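Local coordinates for protein ribulose-1,5-bisphosphate carboxylase/oxygenase large subunit (Rhodopseudomonas palustris, PDB 3QFW) that probably acts as a magnesium-dependent enzyme of the Rubisco-like family, although its true substrate and reaction remain uncertain, at residues Ala253-Ala258 / Ala280-Asn285; Ala264-Leu269 / Cys297-Gln302; Pro176-Ala181 / Leu216-Asp221. All coordinates share one frame; numbering follows the deposited sequence.

Contact 1 of 3, residues Ala253-Ala258 / Ala280-Asn285; sequences AHPAMA and ATVFPN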
loop_
_atom_site.group_PDB
_atom_site.type_symbol
_atom_site.label_atom_id
_atom_site.label_comp_id
_atom_site.label_asym_id
_atom_site.label_seq_id
_atom_site.Cartn_x
_atom_site.Cartn_y
_atom_site.Cartn_z
ATOM N N ALA B 253 -6.055 -11.317 -8.479
ATOM C CA ALA B 253 -5.675 -10.318 -7.491
ATOM C C ALA B 253 -6.302 -10.624 -6.131
ATOM O O ALA B 253 -7.429 -11.116 -6.055
ATOM C CB ALA B 253 -6.054 -8.923 -7.965
ATOM N N HIS B 254 -5.542 -10.356 -5.068
ATOM C CA HIS B 254 -5.999 -10.508 -3.688
ATOM C C HIS B 254 -5.994 -9.141 -2.990
ATOM O O HIS B 254 -5.129 -8.304 -3.259
ATOM C CB HIS B 254 -5.073 -11.459 -2.922
ATOM C CG HIS B 254 -5.574 -11.814 -1.556
ATOM N ND1 HIS B 254 -5.264 -11.076 -0.433
ATOM C CD2 HIS B 254 -6.378 -12.822 -1.134
ATOM C CE1 HIS B 254 -5.851 -11.613 0.622
ATOM N NE2 HIS B 254 -6.530 -12.680 0.225
ATOM N N PRO B 255 -6.947 -8.917 -2.077
ATOM C CA PRO B 255 -7.097 -7.568 -1.525
ATOM C C PRO B 255 -6.277 -7.269 -0.253
ATOM O O PRO B 255 -6.563 -6.274 0.407
ATOM C CB PRO B 255 -8.592 -7.507 -1.201
ATOM C CG PRO B 255 -8.914 -8.915 -0.786
ATOM C CD PRO B 255 -8.093 -9.788 -1.728
ATOM N N ALA B 256 -5.301 -8.101 0.093
ATOM C CA ALA B 256 -4.499 -7.849 1.292
ATOM C C ALA B 256 -3.987 -6.401 1.321
ATOM O O ALA B 256 -3.424 -5.931 0.343
ATOM C CB ALA B 256 -3.335 -8.823 1.364
ATOM N N MET B 257 -4.208 -5.719 2.447
ATOM C CA MET B 257 -3.797 -4.315 2.674
ATOM C C MET B 257 -4.577 -3.263 1.882
ATOM O O MET B 257 -4.173 -2.101 1.821
ATOM C CB MET B 257 -2.279 -4.118 2.520
ATOM C CG MET B 257 -1.453 -4.491 3.771
ATOM S SD MET B 257 -1.636 -3.367 5.196
ATOM C CE MET B 257 -0.941 -1.885 4.491
ATOM N N ALA B 258 -5.705 -3.657 1.294
ATOM C CA ALA B 258 -6.507 -2.714 0.520
ATOM C C ALA B 258 -7.300 -1.770 1.421
ATOM O O ALA B 258 -7.840 -0.772 0.961
ATOM C CB ALA B 258 -7.445 -3.461 -0.436
ATOM N N ALA B 280 -8.995 -11.995 -12.361
ATOM C CA ALA B 280 -10.000 -12.252 -11.341
ATOM C C ALA B 280 -9.654 -11.416 -10.126
ATOM O O ALA B 280 -8.496 -11.055 -9.915
ATOM C CB ALA B 280 -10.069 -13.731 -10.977
ATOM N N THR B 281 -10.658 -11.091 -9.328
ATOM C CA THR B 281 -10.395 -10.250 -8.177
ATOM C C THR B 281 -11.159 -10.745 -6.946
ATOM O O THR B 281 -12.398 -10.838 -6.948
ATOM C CB THR B 281 -10.638 -8.749 -8.501
ATOM O OG1 THR B 281 -10.269 -7.955 -7.376
ATOM C CG2 THR B 281 -12.109 -8.472 -8.865
ATOM N N VAL B 282 -10.391 -11.097 -5.915
ATOM C CA VAL B 282 -10.931 -11.661 -4.685
ATOM C C VAL B 282 -11.395 -10.537 -3.755
ATOM O O VAL B 282 -10.746 -9.509 -3.647
ATOM C CB VAL B 282 -9.867 -12.528 -3.966
ATOM C CG1 VAL B 282 -10.391 -13.068 -2.636
ATOM C CG2 VAL B 282 -9.388 -13.657 -4.874
ATOM N N PHE B 283 -12.534 -10.740 -3.100
ATOM C CA PHE B 283 -13.070 -9.774 -2.141
ATOM C C PHE B 283 -14.002 -10.496 -1.181
ATOM O O PHE B 283 -14.625 -11.513 -1.544
ATOM C CB PHE B 283 -13.826 -8.645 -2.848
ATOM C CG PHE B 283 -15.051 -9.109 -3.612
ATOM C CD1 PHE B 283 -16.321 -8.948 -3.082
ATOM C CD2 PHE B 283 -14.918 -9.678 -4.863
ATOM C CE1 PHE B 283 -17.448 -9.358 -3.794
ATOM C CE2 PHE B 283 -16.041 -10.101 -5.586
ATOM C CZ PHE B 283 -17.301 -9.941 -5.043
ATOM N N PRO B 284 -14.102 -9.982 0.046
ATOM C CA PRO B 284 -14.977 -10.597 1.046
ATOM C C PRO B 284 -16.438 -10.351 0.699
ATOM O O PRO B 284 -16.853 -9.211 0.474
ATOM C CB PRO B 284 -14.574 -9.891 2.351
ATOM C CG PRO B 284 -13.945 -8.606 1.920
ATOM C CD PRO B 284 -13.296 -8.872 0.601
ATOM N N ASN B 285 -17.202 -11.438 0.627
ATOM C CA ASN B 285 -18.615 -11.379 0.283
ATOM C C ASN B 285 -19.352 -10.671 1.409
ATOM O O ASN B 285 -18.845 -10.593 2.532
ATOM C CB ASN B 285 -19.149 -12.811 0.114
ATOM C CG ASN B 285 -20.549 -12.861 -0.478
ATOM O OD1 ASN B 285 -20.815 -12.302 -1.541
ATOM N ND2 ASN B 285 -21.451 -13.541 0.217
#
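The ring of Pro255 overlaps the carbonyl oxygen of Val282. Its CD lies 3.3 Å from Val282 O, and its CG is almost as near. CD also touches the branch point of Val282, with Pro255 CD 4.0 Å from Val282 CB. The valine keeps CG1 anti to its backbone N (chi1 177°). CG2 therefore sits beside that N, and Val282 CG2 comes to 3.4 Å from Ala253 O.

The same carbonyl of Ala253 takes the N-H of Val282, with N to O at 3.0 Å. One step earlier, Ala253 N gives a nearly straight bond to Ala280 O at 2.8 Å. These two bonds form a parallel bridge in which Ala253 and Thr281 put their side chains on one face of the sheet. Beyond Ala253 the first strand ends, and the chain leaves in a type II turn from Pro255 to Ala258. Ala258 N closes it on Pro255 O. Met257 takes the positive phi (71°) expected at the third position of such a turn.

His254 leaves the backbone away from strand 280-284, yet its CD2 still comes to 4.3 Å from Val282 CG1. Its ND1 accepts the N-H of Ala256 at 3.0 Å, with the donor 33° out of the ring plane. Pro255 CD covers one face of this imidazole toward the rim, and His167 stacks on the ring as well. The turn-side bond and the two ring neighbours together should limit its rotation.

The contact lies at the C-terminal end of strand 250-253, the end at which TIM barrels carry their active sites. Asn85 and Asn90 of the second subunit pack on Ala256 and His254. Strand 280-284 runs between strands 250-253 and 315-319. Helix 265-276 covers the face with Ala253 and Thr281, where Thr281 OG1 bonds to Leu269 O.

Contact 2 of 3, residues Ala264-Leu269 / Cys297-Gln302; sequences AAPLLL and CLALAQ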
loop_
_atom_site.group_PDB
_atom_site.type_symbol
_atom_site.label_atom_id
_atom_site.label_comp_id
_atom_site.label_asym_id
_atom_site.label_seq_id
_atom_site.Cartn_x
_atom_site.Cartn_y
_atom_site.Cartn_z
ATOM N N ALA B 264 -12.667 3.203 -1.753
ATOM C CA ALA B 264 -13.821 2.306 -1.803
ATOM C C ALA B 264 -13.475 1.016 -2.545
ATOM O O ALA B 264 -12.813 1.047 -3.591
ATOM C CB ALA B 264 -15.020 2.993 -2.460
ATOM N N ALA B 265 -13.938 -0.110 -2.004
ATOM C CA ALA B 265 -13.634 -1.424 -2.584
ATOM C C ALA B 265 -14.054 -1.568 -4.036
ATOM O O ALA B 265 -13.313 -2.128 -4.848
ATOM C CB ALA B 265 -14.228 -2.550 -1.744
ATOM N N PRO B 266 -15.249 -1.086 -4.385
ATOM C CA PRO B 266 -15.582 -1.360 -5.787
ATOM C C PRO B 266 -14.608 -0.673 -6.740
ATOM O O PRO B 266 -14.193 -1.263 -7.731
ATOM C CB PRO B 266 -17.013 -0.811 -5.934
ATOM C CG PRO B 266 -17.581 -0.878 -4.542
ATOM C CD PRO B 266 -16.394 -0.554 -3.627
ATOM N N LEU B 267 -14.217 0.559 -6.421
ATOM C CA LEU B 267 -13.291 1.287 -7.268
ATOM C C LEU B 267 -11.924 0.592 -7.309
ATOM O O LEU B 267 -11.332 0.431 -8.380
ATOM C CB LEU B 267 -13.130 2.717 -6.739
ATOM C CG LEU B 267 -11.901 3.460 -7.259
ATOM C CD1 LEU B 267 -12.007 3.701 -8.758
ATOM C CD2 LEU B 267 -11.704 4.785 -6.515
ATOM N N LEU B 268 -11.429 0.191 -6.139
ATOM C CA LEU B 268 -10.083 -0.366 -6.029
ATOM C C LEU B 268 -9.969 -1.814 -6.516
ATOM O O LEU B 268 -9.211 -2.107 -7.438
ATOM C CB LEU B 268 -9.570 -0.253 -4.588
ATOM C CG LEU B 268 -8.124 -0.707 -4.373
ATOM C CD1 LEU B 268 -7.191 0.065 -5.286
ATOM C CD2 LEU B 268 -7.719 -0.531 -2.902
ATOM N N LEU B 269 -10.718 -2.710 -5.885
ATOM C CA LEU B 269 -10.654 -4.138 -6.199
ATOM C C LEU B 269 -11.315 -4.461 -7.534
ATOM O O LEU B 269 -10.933 -5.413 -8.224
ATOM C CB LEU B 269 -11.360 -4.938 -5.112
ATOM C CG LEU B 269 -10.906 -4.706 -3.672
ATOM C CD1 LEU B 269 -11.555 -5.758 -2.796
ATOM C CD2 LEU B 269 -9.396 -4.772 -3.554
ATOM N N CYS B 297 -20.787 -4.901 -2.596
ATOM C CA CYS B 297 -20.452 -6.125 -3.320
ATOM C C CYS B 297 -21.002 -6.096 -4.745
ATOM O O CYS B 297 -20.317 -6.485 -5.693
ATOM C CB CYS B 297 -20.948 -7.365 -2.574
ATOM S SG CYS B 297 -20.074 -7.658 -1.009
ATOM N N LEU B 298 -22.231 -5.621 -4.903
ATOM C CA LEU B 298 -22.817 -5.562 -6.248
ATOM C C LEU B 298 -22.056 -4.557 -7.118
ATOM O O LEU B 298 -21.740 -4.843 -8.272
ATOM C CB LEU B 298 -24.306 -5.222 -6.189
ATOM C CG LEU B 298 -25.054 -5.440 -7.505
ATOM C CD1 LEU B 298 -24.819 -6.853 -8.039
ATOM C CD2 LEU B 298 -26.548 -5.164 -7.348
ATOM N N ALA B 299 -21.736 -3.393 -6.550
ATOM C CA ALA B 299 -20.999 -2.360 -7.284
ATOM C C ALA B 299 -19.608 -2.862 -7.686
ATOM O O ALA B 299 -19.119 -2.571 -8.773
ATOM C CB ALA B 299 -20.892 -1.094 -6.449
ATOM N N LEU B 300 -18.979 -3.607 -6.783
ATOM C CA LEU B 300 -17.683 -4.223 -7.039
ATOM C C LEU B 300 -17.765 -5.206 -8.208
ATOM O O LEU B 300 -16.951 -5.167 -9.136
ATOM C CB LEU B 300 -17.182 -4.913 -5.767
ATOM C CG LEU B 300 -15.808 -5.583 -5.792
ATOM C CD1 LEU B 300 -14.957 -4.932 -6.827
ATOM C CD2 LEU B 300 -15.120 -5.520 -4.409
ATOM N N ALA B 301 -18.758 -6.090 -8.162
ATOM C CA ALA B 301 -18.986 -7.009 -9.271
ATOM C C ALA B 301 -19.141 -6.252 -10.595
ATOM O O ALA B 301 -18.536 -6.617 -11.608
ATOM C CB ALA B 301 -20.215 -7.881 -8.986
ATOM N N GLN B 302 -19.941 -5.190 -10.585
ATOM C CA GLN B 302 -20.222 -4.438 -11.812
ATOM C C GLN B 302 -18.990 -3.682 -12.319
ATOM O O GLN B 302 -18.738 -3.616 -13.521
ATOM C CB GLN B 302 -21.389 -3.466 -11.602
ATOM C CG GLN B 302 -22.717 -4.164 -11.344
ATOM C CD GLN B 302 -23.793 -3.228 -10.819
ATOM O OE1 GLN B 302 -23.507 -2.116 -10.384
ATOM N NE2 GLN B 302 -25.045 -3.688 -10.846
#
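Pro266 lies against the backbone of Leu300, and here the two helices are tightly packed. Pro266 CA and Leu300 CA are 3.8 Å apart. Pro266 CB comes to 3.5 Å from Leu300 N. The short helix axes approach to 8.0 Å and cross at -30°, so the helices run roughly the same way. No hydrogen bond joins them.

Leu300 carries most of the buried side. Its CG is anti to the backbone N (chi1 -178°), and its two methyls reach the facing helix. Leu300 CD1 meets Leu269 C at 3.7 Å. Leu300 CD2 lies 3.9 Å from Leu269 CB and also touches the methyl of Ala265. The Leu269 and Leu300 side chains cross obliquely. An alanine in place of Leu300 lacks both methyls and would probably leave a gap beside Ala265 CB and Leu269, with CB still against Pro266.

The side with Ala299 is nearer solvent and carries less side chain. There Ala299 CB adds a single methyl beside the proline ring, 3.8 Å from Pro266 CG.

Helices 265-276 and 294-305 are successive outer helices of the barrel. Strand 280-284 comes between them in the chain, and its Phe283 packs on both Leu269 and Leu300. On its far flank, helix 294-305 meets helix 327-334 through Cys297 and Ala301 on Tyr334.

Contact 3 of 3, residues Pro176-Ala181 / Leu216-Asp221; sequences PFAERA and LGVIRD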
loop_
_atom_site.group_PDB
_atom_site.type_symbol
_atom_site.label_atom_id
_atom_site.label_comp_id
_atom_site.label_asym_id
_atom_site.label_seq_id
_atom_site.Cartn_x
_atom_site.Cartn_y
_atom_site.Cartn_z
ATOM N N PRO B 176 8.744 -23.397 0.900
ATOM C CA PRO B 176 9.316 -22.378 0.017
ATOM C C PRO B 176 8.578 -22.338 -1.314
ATOM O O PRO B 176 8.126 -23.374 -1.769
ATOM C CB PRO B 176 10.750 -22.868 -0.189
ATOM C CG PRO B 176 11.057 -23.654 1.049
ATOM C CD PRO B 176 9.768 -24.335 1.400
ATOM N N PHE B 177 8.496 -21.162 -1.928
ATOM C CA PHE B 177 7.737 -20.995 -3.163
ATOM C C PHE B 177 8.062 -22.057 -4.204
ATOM O O PHE B 177 7.153 -22.656 -4.779
ATOM C CB PHE B 177 7.935 -19.607 -3.782
ATOM C CG PHE B 177 7.086 -19.385 -5.000
ATOM C CD1 PHE B 177 5.795 -18.897 -4.877
ATOM C CD2 PHE B 177 7.555 -19.724 -6.261
ATOM C CE1 PHE B 177 4.984 -18.725 -6.004
ATOM C CE2 PHE B 177 6.755 -19.554 -7.385
ATOM C CZ PHE B 177 5.471 -19.050 -7.254
ATOM N N ALA B 178 9.348 -22.274 -4.463
ATOM C CA ALA B 178 9.735 -23.211 -5.522
ATOM C C ALA B 178 9.204 -24.619 -5.250
ATOM O O ALA B 178 8.528 -25.212 -6.092
ATOM C CB ALA B 178 11.243 -23.223 -5.707
ATOM N N GLU B 179 9.497 -25.138 -4.063
ATOM C CA GLU B 179 9.032 -26.458 -3.660
ATOM C C GLU B 179 7.506 -26.584 -3.674
ATOM O O GLU B 179 6.967 -27.597 -4.122
ATOM C CB GLU B 179 9.570 -26.817 -2.272
ATOM C CG GLU B 179 11.039 -27.217 -2.252
ATOM C CD GLU B 179 11.987 -26.030 -2.202
ATOM O OE1 GLU B 179 11.535 -24.877 -2.388
ATOM O OE2 GLU B 179 13.194 -26.251 -1.962
ATOM N N ARG B 180 6.811 -25.561 -3.182
ATOM C CA ARG B 180 5.342 -25.587 -3.135
ATOM C C ARG B 180 4.705 -25.594 -4.527
ATOM O O ARG B 180 3.768 -26.363 -4.800
ATOM C CB ARG B 180 4.809 -24.399 -2.328
ATOM C CG ARG B 180 3.301 -24.254 -2.349
ATOM C CD ARG B 180 2.817 -23.162 -1.401
ATOM N NE ARG B 180 2.939 -21.807 -1.944
ATOM C CZ ARG B 180 3.882 -20.940 -1.594
ATOM N NH1 ARG B 180 4.812 -21.290 -0.712
ATOM N NH2 ARG B 180 3.908 -19.724 -2.127
ATOM N N ALA B 181 5.197 -24.725 -5.403
ATOM C CA ALA B 181 4.646 -24.628 -6.749
ATOM C C ALA B 181 4.803 -25.961 -7.471
ATOM O O ALA B 181 3.908 -26.401 -8.196
ATOM C CB ALA B 181 5.325 -23.510 -7.524
ATOM N N LEU B 216 7.741 -15.971 -10.734
ATOM C CA LEU B 216 7.024 -16.110 -11.999
ATOM C C LEU B 216 7.791 -17.068 -12.901
ATOM O O LEU B 216 7.196 -17.848 -13.649
ATOM C CB LEU B 216 6.880 -14.753 -12.689
ATOM C CG LEU B 216 6.129 -14.794 -14.026
ATOM C CD1 LEU B 216 4.710 -15.254 -13.794
ATOM C CD2 LEU B 216 6.154 -13.437 -14.700
ATOM N N GLY B 217 9.117 -17.002 -12.827
ATOM C CA GLY B 217 9.966 -17.931 -13.553
ATOM C C GLY B 217 9.642 -19.378 -13.226
ATOM O O GLY B 217 9.527 -20.216 -14.123
ATOM N N VAL B 218 9.499 -19.674 -11.938
ATOM C CA VAL B 218 9.146 -21.017 -11.493
ATOM C C VAL B 218 7.771 -21.424 -12.027
ATOM O O VAL B 218 7.595 -22.529 -12.536
ATOM C CB VAL B 218 9.154 -21.125 -9.952
ATOM C CG1 VAL B 218 8.625 -22.487 -9.501
ATOM C CG2 VAL B 218 10.559 -20.862 -9.397
ATOM N N ILE B 219 6.804 -20.519 -11.914
ATOM C CA ILE B 219 5.453 -20.777 -12.395
ATOM C C ILE B 219 5.478 -21.224 -13.852
ATOM O O ILE B 219 4.922 -22.256 -14.206
ATOM C CB ILE B 219 4.567 -19.522 -12.263
ATOM C CG1 ILE B 219 4.340 -19.219 -10.788
ATOM C CG2 ILE B 219 3.235 -19.721 -12.985
ATOM C CD1 ILE B 219 4.152 -20.468 -9.985
ATOM N N ARG B 220 6.148 -20.437 -14.684
ATOM C CA ARG B 220 6.247 -20.734 -16.102
ATOM C C ARG B 220 6.987 -22.047 -16.348
ATOM O O ARG B 220 6.585 -22.840 -17.196
ATOM C CB ARG B 220 6.922 -19.573 -16.843
ATOM C CG ARG B 220 6.273 -18.217 -16.563
ATOM C CD ARG B 220 6.708 -17.141 -17.556
ATOM N NE ARG B 220 6.047 -17.296 -18.851
ATOM C CZ ARG B 220 6.687 -17.415 -20.013
ATOM N NH1 ARG B 220 8.012 -17.394 -20.043
ATOM N NH2 ARG B 220 6.001 -17.559 -21.144
ATOM N N ASP B 221 8.065 -22.277 -15.605
ATOM C CA ASP B 221 8.840 -23.506 -15.761
ATOM C C ASP B 221 8.052 -24.748 -15.350
ATOM O O ASP B 221 8.247 -25.831 -15.904
ATOM C CB ASP B 221 10.154 -23.422 -14.981
ATOM C CG ASP B 221 11.096 -22.386 -15.548
ATOM O OD1 ASP B 221 10.930 -22.027 -16.736
ATOM O OD2 ASP B 221 11.999 -21.928 -14.808
#
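Phe177 O takes the N-H of Ala181 at 2.9 Å, closing the turn that brings both residues to face helix 216-221. This is a helix pair on the outside of a TIM barrel. No polar bond crosses between the two segments, and the interface is wholly apolar. The short axes stand 9.9 Å apart and are only 23° from parallel.

Phe177 makes the closest approach. Its CG is anti to the backbone N (chi1 -176°), and the ring reaches across to the facing helix. The ring offers its edge to Val218: CE2 lies 3.8 Å from Val218 CB, which is near the ring plane. Ile219 crosses the Phe177 side chain at about a right angle. Its CG1 also lies at the ring edge, with Phe177 CZ 3.7 Å from Ile219 CG1. Its end methyl, CD1, comes to the same corner obliquely, and at 3.3 Å from Phe177 CZ the packing there is tight.

One turn later, the Ala181 methyl lies off the ring plane, on the side where Ile219 CD1 also sits. Its CB touches both neighbours of the facing helix, at 4.0 Å from Val218 CG1 and 4.1 Å from Ile219 CD1. Ala178 borders the exposed side, where it leans on the valine methyls.

Elsewhere in the chain, Phe177 N bonds to Asp171 OD1, and Arg180 NE forms a salt bridge with Asp165, at the end of strand 162-165. On the facing helix, Ile219 also packs on Pro203, just after strand 200-202, and on Ile224. Val218 faces Phe177, Ala178 and Ala181, and its contact with Ala178 is the looser one, with Val218 CG2 4.4 Å from Ala178 CB.

How the contacts relate
All three contacts lie in the catalytic TIM-barrel domain. Along the chain contact 3 comes first and closes before the other two open. Contacts 1 and 2 then cross, their segments alternating as 253-258, 264-269, 280-285 and 297-302. Their centres are 10 Å apart and they touch, so strand pairing and helix packing form one continuous region of the barrel wall. Contact 3 stands apart: its centre is 22 Å from that of contact 1 and 31 Å from that of contact 2. It joins two outer helices, as contact 2 does, elsewhere in the barrel. Contact 1 lies at the strand ends where barrel enzymes carry active sites, and alone of the three reaches the second subunit.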